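Side-chain contacts in putative cathepsin d (Ixodes ricinus, PDB 5N7Q), which probably acts as an aspartic endopeptidase of the pepsin-like A1 family, cutting peptide bonds within proteins, and is held here in complex with the inhibitor pepstatin A: residues Arg59-Ser62 and Ser63-Ser66; Val137-Val140 and Phe141-Met144; Leu258-Cys261 and Asp262-Glu265; Leu305-Pro308 and Gln309-Ile313. All coordinates share one frame; numbering follows the deposited sequence.

Contact 1 of 4, residues Arg59-Ser62 and Ser63-Ser66; sequences RYDS and SKSS
Asp61 bends over the start of a short 3-10 turn and grips Ser63 through a single carboxylate oxygen. Its OD1 accepts the hydroxyl of Ser63, OG to OD1 being 2.7 Å, and also the amide two residues on, with Ser63 N 2.9 Å from Asp61 OD1. The second bond makes this an Asx turn, although its N-H...O angle of 141° shows it is bent. Both donors come to the same face of the carboxylate, and both lie well off its plane; the hydroxyl is on the syn side. With CG trans to its own amide nitrogen (chi1 -172°), Asp61 reaches forward along the chain, and Ser63 OG swings back to meet it, so two bonds to one oxygen restrict the rotation of the carboxylate.

The backbone beneath closes twice in succession. Lys64 N bonds to Asp61 O at 3.2 Å, and Ser65 N bonds to Ser62 O at 3.1 Å, the i to i+3 spacing of 3-10 winding. Above the first turn the bent Lys64 chain passes obliquely by the other carboxylate oxygen, touching it with methylene rather than amine: CG is 3.5 Å from Asp61 OD2, whereas NZ stays 5.0 Å from that oxygen. Any attraction between the charges is therefore probably diffuse. Ser62 OG bonds to Lys48 NZ, itself weakly ion-paired with Asp61 OD1.

The turn lies in the loop between helix 52-55 and strand 69-79. Tyr60 OH and Ser65 OG both bond to Asp91 on strand 82-95, and the Tyr60 side chain packs against strands 29-36 and 103-112.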
loop_
_atom_site.group_PDB
_atom_site.type_symbol
_atom_site.label_atom_id
_atom_site.label_comp_id
_atom_site.label_asym_id
_atom_site.label_seq_id
_atom_site.Cartn_x
_atom_site.Cartn_y
_atom_site.Cartn_z
ATOM N N ARG A 59 18.261 -5.795 11.437
ATOM C CA ARG A 59 18.357 -4.625 12.320
ATOM C C ARG A 59 19.356 -3.608 11.797
ATOM O O ARG A 59 20.364 -3.965 11.159
ATOM C CB ARG A 59 18.690 -5.065 13.754
ATOM C CG ARG A 59 17.645 -5.969 14.391
ATOM C CD ARG A 59 18.065 -6.564 15.735
ATOM N NE ARG A 59 19.325 -7.282 15.625
ATOM C CZ ARG A 59 19.514 -8.480 15.060
ATOM N NH1 ARG A 59 18.516 -9.182 14.520
ATOM N NH2 ARG A 59 20.755 -8.989 15.016
ATOM N N TYR A 60 19.047 -2.348 12.044
ATOM C CA TYR A 60 19.936 -1.234 11.684
ATOM C C TYR A 60 20.867 -0.964 12.857
ATOM O O TYR A 60 20.378 -0.735 13.976
ATOM C CB TYR A 60 19.107 -0.008 11.394
ATOM C CG TYR A 60 19.956 1.246 11.233
ATOM C CD1 TYR A 60 20.835 1.380 10.189
ATOM C CD2 TYR A 60 19.885 2.281 12.149
ATOM C CE1 TYR A 60 21.627 2.515 10.045
ATOM C CE2 TYR A 60 20.625 3.432 11.997
ATOM C CZ TYR A 60 21.508 3.555 10.954
ATOM O OH TYR A 60 22.268 4.704 10.833
ATOM N N ASP A 61 22.187 -0.987 12.586
ATOM C CA ASP A 61 23.195 -0.684 13.610
ATOM C C ASP A 61 23.920 0.614 13.225
ATOM O O ASP A 61 24.821 0.617 12.426
ATOM C CB ASP A 61 24.184 -1.827 13.763
ATOM C CG ASP A 61 25.122 -1.620 14.936
ATOM O OD1 ASP A 61 25.203 -0.492 15.462
ATOM O OD2 ASP A 61 25.800 -2.595 15.333
ATOM N N SER A 62 23.499 1.713 13.825
ATOM C CA SER A 62 24.113 3.014 13.571
ATOM C C SER A 62 25.624 3.038 13.788
ATOM O O SER A 62 26.330 3.779 13.115
ATOM C CB SER A 62 23.450 4.059 14.465
ATOM O OG SER A 62 23.604 3.732 15.831
ATOM N N SER A 63 26.091 2.222 14.734
ATOM C CA SER A 63 27.490 2.263 15.127
ATOM C C SER A 63 28.428 1.706 14.079
ATOM O O SER A 63 29.630 1.927 14.174
ATOM C CB SER A 63 27.697 1.519 16.462
ATOM O OG SER A 63 27.713 0.104 16.303
ATOM N N LYS A 64 27.889 1.026 13.071
ATOM C CA LYS A 64 28.667 0.453 11.973
ATOM C C LYS A 64 28.569 1.301 10.717
ATOM O O LYS A 64 29.127 0.935 9.699
ATOM C CB LYS A 64 28.172 -0.965 11.671
ATOM C CG LYS A 64 28.144 -1.909 12.865
ATOM C CD LYS A 64 29.510 -2.094 13.502
ATOM C CE LYS A 64 29.452 -3.167 14.594
ATOM N NZ LYS A 64 30.753 -3.301 15.311
ATOM N N SER A 65 27.832 2.413 10.778
ATOM C CA SER A 65 27.668 3.301 9.637
ATOM C C SER A 65 28.410 4.628 9.811
ATOM O O SER A 65 28.108 5.397 10.714
ATOM C CB SER A 65 26.177 3.595 9.386
ATOM O OG SER A 65 26.070 4.512 8.318
ATOM N N SER A 66 29.320 4.926 8.895
ATOM C CA SER A 66 30.084 6.170 8.939
ATOM C C SER A 66 29.300 7.395 8.488
ATOM O O SER A 66 29.780 8.511 8.638
ATOM C CB SER A 66 31.347 6.024 8.101
ATOM O OG SER A 66 31.059 5.778 6.749
#

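Contact 2 of 4, residues Val137-Val140 and Phe141-Met144; sequences VVPV and FDNM
Pro139 and Asn143 make the first turn of helix 140-146: Asn143 N donates to Pro139 O at 2.9 Å, and Met144 N follows with the same length to Val140 O. The i to i+4 spacing is that of alpha winding, angles of 157° and 164° show both bonds to be fairly straight, and Pro139 occupies the N-cap position.

The side chains preceding the helix fold back on this turn. Val138 CG2 lies 3.7 Å from Asp142 CB, the two side chains running past each other in opposite senses, while its CG1 meets Asn143 CG nearly crosswise at 4.1 Å. The split follows from chi1 of 63°, which turns one methyl to each neighbour. The pyrrolidine ring of Pro139 lies against the Asp142 side chain, CD being 3.8 Å from Asp142 CB. One residue further on, Val140 CG1 lies 4.2 Å from Met144 SD, the two side chains crossing at an angle.

The polar ends of Asp142 and Asn143 have their main partners elsewhere: Asp142 forms a salt bridge with Arg328, and Asn143 bonds Gln103. Arg328 thus balances the buried Asp142 carboxylate, and the amino end of the helix would probably add to this.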
loop_
_atom_site.group_PDB
_atom_site.type_symbol
_atom_site.label_atom_id
_atom_site.label_comp_id
_atom_site.label_asym_id
_atom_site.label_seq_id
_atom_site.Cartn_x
_atom_site.Cartn_y
_atom_site.Cartn_z
ATOM N N VAL A 137 9.297 14.507 9.707
ATOM C CA VAL A 137 10.535 14.101 9.045
ATOM C C VAL A 137 10.286 13.898 7.563
ATOM O O VAL A 137 9.210 13.405 7.163
ATOM C CB VAL A 137 11.166 12.845 9.680
ATOM C CG1 VAL A 137 11.749 13.184 11.054
ATOM C CG2 VAL A 137 10.216 11.685 9.802
ATOM N N VAL A 138 11.270 14.289 6.765
ATOM C CA VAL A 138 11.148 14.267 5.296
ATOM C C VAL A 138 10.994 12.841 4.770
ATOM O O VAL A 138 11.852 11.977 5.021
ATOM C CB VAL A 138 12.310 15.018 4.587
ATOM C CG1 VAL A 138 13.663 14.396 4.847
ATOM C CG2 VAL A 138 12.044 15.087 3.084
ATOM N N PRO A 139 9.916 12.561 4.007
ATOM C CA PRO A 139 9.812 11.226 3.420
ATOM C C PRO A 139 10.824 10.958 2.322
ATOM O O PRO A 139 11.386 11.876 1.720
ATOM C CB PRO A 139 8.401 11.205 2.835
ATOM C CG PRO A 139 7.657 12.277 3.582
ATOM C CD PRO A 139 8.695 13.341 3.773
ATOM N N VAL A 140 11.067 9.682 2.091
ATOM C CA VAL A 140 12.049 9.240 1.120
ATOM C C VAL A 140 11.828 9.879 -0.245
ATOM O O VAL A 140 12.763 10.455 -0.817
ATOM C CB VAL A 140 12.098 7.708 1.013
ATOM C CG1 VAL A 140 13.025 7.282 -0.114
ATOM C CG2 VAL A 140 12.599 7.111 2.313
ATOM N N PHE A 141 10.591 9.853 -0.756
ATOM C CA PHE A 141 10.375 10.361 -2.104
ATOM C C PHE A 141 10.584 11.863 -2.133
ATOM O O PHE A 141 11.117 12.412 -3.087
ATOM C CB PHE A 141 9.006 10.031 -2.659
ATOM C CG PHE A 141 8.857 10.307 -4.138
ATOM C CD1 PHE A 141 9.615 9.596 -5.078
ATOM C CD2 PHE A 141 7.952 11.254 -4.610
ATOM C CE1 PHE A 141 9.493 9.831 -6.441
ATOM C CE2 PHE A 141 7.805 11.476 -5.971
ATOM C CZ PHE A 141 8.575 10.749 -6.893
ATOM N N ASP A 142 10.128 12.543 -1.076
ATOM C CA ASP A 142 10.367 13.974 -0.980
ATOM C C ASP A 142 11.853 14.338 -0.973
ATOM O O ASP A 142 12.285 15.330 -1.582
ATOM C CB ASP A 142 9.724 14.484 0.299
ATOM C CG ASP A 142 8.246 14.690 0.137
ATOM O OD1 ASP A 142 7.525 13.677 0.033
ATOM O OD2 ASP A 142 7.818 15.853 0.056
ATOM N N ASN A 143 12.633 13.521 -0.274
ATOM C CA ASN A 143 14.091 13.700 -0.224
ATOM C C ASN A 143 14.738 13.441 -1.606
ATOM O O ASN A 143 15.615 14.199 -2.037
ATOM C CB ASN A 143 14.677 12.782 0.851
ATOM C CG ASN A 143 15.897 13.360 1.528
ATOM O OD1 ASN A 143 16.243 14.533 1.339
ATOM N ND2 ASN A 143 16.565 12.536 2.317
ATOM N N MET A 144 14.258 12.429 -2.327
ATOM C CA MET A 144 14.662 12.196 -3.713
ATOM C C MET A 144 14.377 13.423 -4.570
ATOM O O MET A 144 15.254 13.865 -5.336
ATOM C CB MET A 144 13.952 10.975 -4.284
ATOM C CG MET A 144 14.426 9.677 -3.662
ATOM S SD MET A 144 13.463 8.245 -4.169
ATOM C CE MET A 144 14.340 7.746 -5.639
#

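Contact 3 of 4, residues Leu258-Cys261 and Asp262-Glu265; sequences LLDC and DKLE
Asp260 and Asp262 are joined by an amide-to-carboxylate bond: Asp262 N is 2.8 Å from Asp260 OD1, with an N-H...O angle of 156°. The amide arrives on the anti side of the oxygen, tilted 29° out of the carboxylate plane. The first torsion of Asp260 swings the carboxylate forward beside its own carbonyl carbon. One residue later Lys263 N bonds to Asp260 O at 3.0 Å.

Asp260 thus closes two overlapping rings, an Asx turn to Asp262 through its side chain and a type I beta turn to Lys263 through its carbonyl. The beta turn reverses the chain directly after the short strand 258-259 and leads to a 3-10 segment that includes Leu264 and Glu265. A water spans the next step, donating to Cys261 O and accepting from Leu264 N, the latter at a long 3.3 Å. In the middle of the turn sits Cys261, whose sulfur forms the disulfide with Cys298 on strand 295-304 and so ties this reversal to the sheet of the C-terminal half of the chain.

The Lys263 chain crosses the Asp260 side chain at a slant. Its CE comes within 3.4 Å of Asp260 OD2, but the final bend of the chain leaves NZ 4.6 Å from that oxygen, beyond a salt bridge. The ammonium may still soften the repulsion of the two aspartates, Asp260 OD1 being 4.3 Å from Asp262 OD2. Leu264 works on the inner side: CD2 meets Leu259 CB at 4.0 Å and lies 3.5 Å from Asp260 O. Leu259 and Leu264 both rest on Val287 of strand 287-292.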
loop_
_atom_site.group_PDB
_atom_site.type_symbol
_atom_site.label_atom_id
_atom_site.label_comp_id
_atom_site.label_asym_id
_atom_site.label_seq_id
_atom_site.Cartn_x
_atom_site.Cartn_y
_atom_site.Cartn_z
ATOM N N LEU A 258 -16.688 -13.642 4.365
ATOM C CA LEU A 258 -16.287 -14.885 3.672
ATOM C C LEU A 258 -17.308 -15.260 2.622
ATOM O O LEU A 258 -18.523 -15.031 2.793
ATOM C CB LEU A 258 -16.168 -16.033 4.659
ATOM C CG LEU A 258 -15.221 -15.788 5.834
ATOM C CD1 LEU A 258 -15.293 -16.974 6.784
ATOM C CD2 LEU A 258 -13.807 -15.515 5.370
ATOM N N LEU A 259 -16.810 -15.870 1.554
ATOM C CA LEU A 259 -17.614 -16.283 0.411
ATOM C C LEU A 259 -17.524 -17.791 0.294
ATOM O O LEU A 259 -16.488 -18.389 0.586
ATOM C CB LEU A 259 -17.091 -15.617 -0.857
ATOM C CG LEU A 259 -17.296 -14.096 -0.858
ATOM C CD1 LEU A 259 -16.369 -13.405 -1.833
ATOM C CD2 LEU A 259 -18.750 -13.716 -1.153
ATOM N N ASP A 260 -18.609 -18.419 -0.136
ATOM C CA ASP A 260 -18.550 -19.867 -0.397
ATOM C C ASP A 260 -17.574 -20.174 -1.546
ATOM O O ASP A 260 -17.819 -19.764 -2.669
ATOM C CB ASP A 260 -19.946 -20.385 -0.733
ATOM C CG ASP A 260 -20.002 -21.902 -0.827
ATOM O OD1 ASP A 260 -18.999 -22.558 -1.199
ATOM O OD2 ASP A 260 -21.071 -22.443 -0.485
ATOM N N CYS A 261 -16.514 -20.938 -1.265
ATOM C CA CYS A 261 -15.482 -21.215 -2.246
ATOM C C CYS A 261 -15.983 -22.002 -3.455
ATOM O O CYS A 261 -15.310 -21.994 -4.491
ATOM C CB CYS A 261 -14.268 -21.924 -1.630
ATOM S SG CYS A 261 -13.259 -20.955 -0.480
ATOM N N ASP A 262 -17.122 -22.683 -3.308
ATOM C CA ASP A 262 -17.743 -23.418 -4.416
ATOM C C ASP A 262 -18.670 -22.594 -5.299
ATOM O O ASP A 262 -19.140 -23.101 -6.313
ATOM C CB ASP A 262 -18.484 -24.654 -3.877
ATOM C CG ASP A 262 -17.549 -25.656 -3.199
ATOM O OD1 ASP A 262 -16.310 -25.583 -3.406
ATOM O OD2 ASP A 262 -18.058 -26.533 -2.465
ATOM N N LYS A 263 -18.916 -21.327 -4.947
ATOM C CA LYS A 263 -19.887 -20.497 -5.635
ATOM C C LYS A 263 -19.267 -19.230 -6.259
ATOM O O LYS A 263 -19.987 -18.352 -6.694
ATOM C CB LYS A 263 -20.987 -20.115 -4.648
ATOM C CG LYS A 263 -21.733 -21.325 -4.108
ATOM C CD LYS A 263 -22.911 -20.920 -3.235
ATOM C CE LYS A 263 -23.636 -22.134 -2.652
ATOM N NZ LYS A 263 -24.298 -22.984 -3.681
ATOM N N LEU A 264 -17.944 -19.192 -6.352
ATOM C CA LEU A 264 -17.235 -17.987 -6.789
ATOM C C LEU A 264 -17.537 -17.620 -8.238
ATOM O O LEU A 264 -17.551 -16.437 -8.585
ATOM C CB LEU A 264 -15.731 -18.162 -6.628
ATOM C CG LEU A 264 -15.239 -18.467 -5.205
ATOM C CD1 LEU A 264 -13.737 -18.633 -5.239
ATOM C CD2 LEU A 264 -15.632 -17.459 -4.138
ATOM N N GLU A 265 -17.772 -18.621 -9.077
ATOM C CA GLU A 265 -17.968 -18.351 -10.501
ATOM C C GLU A 265 -19.283 -17.635 -10.824
ATOM O O GLU A 265 -19.441 -17.102 -11.918
ATOM C CB GLU A 265 -17.863 -19.621 -11.327
ATOM C CG GLU A 265 -16.515 -20.315 -11.296
ATOM C CD GLU A 265 -15.400 -19.393 -11.760
ATOM O OE1 GLU A 265 -15.513 -18.791 -12.856
ATOM O OE2 GLU A 265 -14.411 -19.261 -11.010
HETATM O O HOH W 1 -15.908 -21.618 -7.096
#

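Contact 4 of 4, residues Leu305-Pro308 and Gln309-Ile313; sequences LEMP and QPLWI
The loop that Leu305 and Ile313 bracket, with Pro308 and Pro310 between them, probably corresponds to the proline-rich loop of cathepsin D-like peptidases and borders the substrate cleft, here occupied by pepstatin. Its two limbs run in roughly opposed directions, 143° apart, yet no direct hydrogen bond links them. Two waters do so instead. One donates to both Leu305 O and Leu311 O, at 2.9 Å and 2.7 Å. The other donates to Leu305 O and accepts from the amides Met307 N and Leu311 N, the latter 3.2 Å away. Leu305 O therefore receives both waters, and backbone polar groups of both limbs are satisfied without strand pairing.

Apolar side chains meet on the side next to the inhibitor. Leu305 CD2 touches Ile313 CD1 at 3.9 Å, the two branches meeting end to end at an oblique angle. Met307 curls through bends at chi2 and chi3 (-67° and -78°), so that its side chain crosses that of Leu311 obliquely, CG lying 4.1 Å from Leu311 CD1, while SD turns to Ile313 CD1 at 4.3 Å. Leu305, Met307 and Ile313 all pack on pepstatin side chains.

Ile313 further touches Asp227, a predicted catalytic aspartate. The loop connects strand 295-304 to strand 312-314, which lies parallel to strand 222-226 and antiparallel to strand 233-235; Leu305 bonds by its backbone to Gly235, and Leu311 leans on Glu223 and Ile225.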
loop_
_atom_site.group_PDB
_atom_site.type_symbol
_atom_site.label_atom_id
_atom_site.label_comp_id
_atom_site.label_asym_id
_atom_site.label_seq_id
_atom_site.Cartn_x
_atom_site.Cartn_y
_atom_site.Cartn_z
ATOM N N LEU A 305 -14.186 -0.364 7.178
ATOM C CA LEU A 305 -13.245 0.393 8.008
ATOM C C LEU A 305 -13.759 1.825 8.149
ATOM O O LEU A 305 -13.886 2.546 7.173
ATOM C CB LEU A 305 -11.818 0.371 7.430
ATOM C CG LEU A 305 -10.783 1.136 8.265
ATOM C CD1 LEU A 305 -10.668 0.633 9.699
ATOM C CD2 LEU A 305 -9.410 1.112 7.608
ATOM N N GLU A 306 -14.072 2.211 9.384
ATOM C CA GLU A 306 -14.532 3.546 9.659
ATOM C C GLU A 306 -13.328 4.470 9.728
ATOM O O GLU A 306 -12.468 4.305 10.590
ATOM C CB GLU A 306 -15.299 3.605 10.976
ATOM C CG GLU A 306 -15.986 4.942 11.193
ATOM C CD GLU A 306 -16.912 4.983 12.396
ATOM O OE1 GLU A 306 -17.413 6.090 12.684
ATOM O OE2 GLU A 306 -17.143 3.941 13.052
ATOM N N MET A 307 -13.282 5.440 8.828
ATOM C CA MET A 307 -12.234 6.444 8.824
ATOM C C MET A 307 -12.798 7.737 9.435
ATOM O O MET A 307 -14.009 7.886 9.535
ATOM C CB MET A 307 -11.734 6.644 7.402
ATOM C CG MET A 307 -11.014 5.438 6.810
ATOM S SD MET A 307 -9.430 5.001 7.570
ATOM C CE MET A 307 -8.360 6.235 6.817
ATOM N N PRO A 308 -11.929 8.679 9.836
ATOM C CA PRO A 308 -12.400 9.942 10.454
ATOM C C PRO A 308 -13.404 10.720 9.613
ATOM O O PRO A 308 -14.432 11.173 10.128
ATOM C CB PRO A 308 -11.124 10.745 10.626
ATOM C CG PRO A 308 -10.048 9.731 10.738
ATOM C CD PRO A 308 -10.465 8.557 9.886
ATOM N N GLN A 309 -13.093 10.864 8.330
ATOM C CA GLN A 309 -14.099 11.205 7.346
ATOM C C GLN A 309 -14.197 9.974 6.450
ATOM O O GLN A 309 -13.159 9.435 6.038
ATOM C CB GLN A 309 -13.744 12.465 6.568
ATOM C CG GLN A 309 -13.703 13.730 7.432
ATOM C CD GLN A 309 -12.366 13.913 8.135
ATOM O OE1 GLN A 309 -11.311 13.643 7.557
ATOM N NE2 GLN A 309 -12.402 14.363 9.389
ATOM N N PRO A 310 -15.433 9.522 6.168
ATOM C CA PRO A 310 -15.660 8.286 5.438
ATOM C C PRO A 310 -14.931 8.277 4.112
ATOM O O PRO A 310 -14.965 9.258 3.362
ATOM C CB PRO A 310 -17.169 8.251 5.204
ATOM C CG PRO A 310 -17.760 9.240 6.134
ATOM C CD PRO A 310 -16.698 10.215 6.496
ATOM N N LEU A 311 -14.222 7.189 3.861
ATOM C CA LEU A 311 -13.618 7.004 2.564
ATOM C C LEU A 311 -13.345 5.547 2.306
ATOM O O LEU A 311 -13.466 4.688 3.188
ATOM C CB LEU A 311 -12.357 7.867 2.355
ATOM C CG LEU A 311 -11.182 7.636 3.303
ATOM C CD1 LEU A 311 -10.372 6.420 2.898
ATOM C CD2 LEU A 311 -10.239 8.826 3.366
ATOM N N TRP A 312 -13.092 5.276 1.045
ATOM C CA TRP A 312 -12.728 3.949 0.590
ATOM C C TRP A 312 -11.232 3.894 0.421
ATOM O O TRP A 312 -10.621 4.816 -0.149
ATOM C CB TRP A 312 -13.365 3.655 -0.773
ATOM C CG TRP A 312 -14.882 3.594 -0.750
ATOM C CD1 TRP A 312 -15.746 4.649 -0.673
ATOM C CD2 TRP A 312 -15.706 2.413 -0.840
ATOM N NE1 TRP A 312 -17.051 4.208 -0.712
ATOM C CE2 TRP A 312 -17.056 2.840 -0.806
ATOM C CE3 TRP A 312 -15.430 1.042 -0.951
ATOM C CZ2 TRP A 312 -18.126 1.937 -0.860
ATOM C CZ3 TRP A 312 -16.494 0.155 -1.008
ATOM C CH2 TRP A 312 -17.824 0.613 -0.978
ATOM N N ILE A 313 -10.617 2.838 0.921
ATOM C CA ILE A 313 -9.197 2.610 0.648
ATOM C C ILE A 313 -9.092 1.592 -0.484
ATOM O O ILE A 313 -9.533 0.429 -0.331
ATOM C CB ILE A 313 -8.417 2.103 1.869
ATOM C CG1 ILE A 313 -8.470 3.101 3.051
ATOM C CG2 ILE A 313 -6.972 1.829 1.459
ATOM C CD1 ILE A 313 -7.806 2.601 4.332
HETATM O O HOH W 2 -12.556 2.621 4.643
HETATM O O HOH W 3 -14.877 5.198 6.247
#

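How the contacts relate
All four contacts are local, between residues close in sequence, and follow in series along the chain; no two touch. Contact 4 is next to the inhibitor: the Ile313 side chain lies about 4 Å from that of Asp227 and about 8 Å from that of Asp36, the two predicted catalytic aspartates. Contact 2 comes next, with the Pro139 side chain about 11 Å from that of Asp36. Contacts 1 and 3 are peripheral, on opposite sides of the chain's centre, with centres about 50 Å apart. Contacts 3 and 4 share a sheet: strand 295-304 pairs with strand 258-259 and runs into 305-313, yet their nearest atoms remain about 14 Å apart. Contacts 1 and 2 are similarly separated, about 13 Å at nearest atoms.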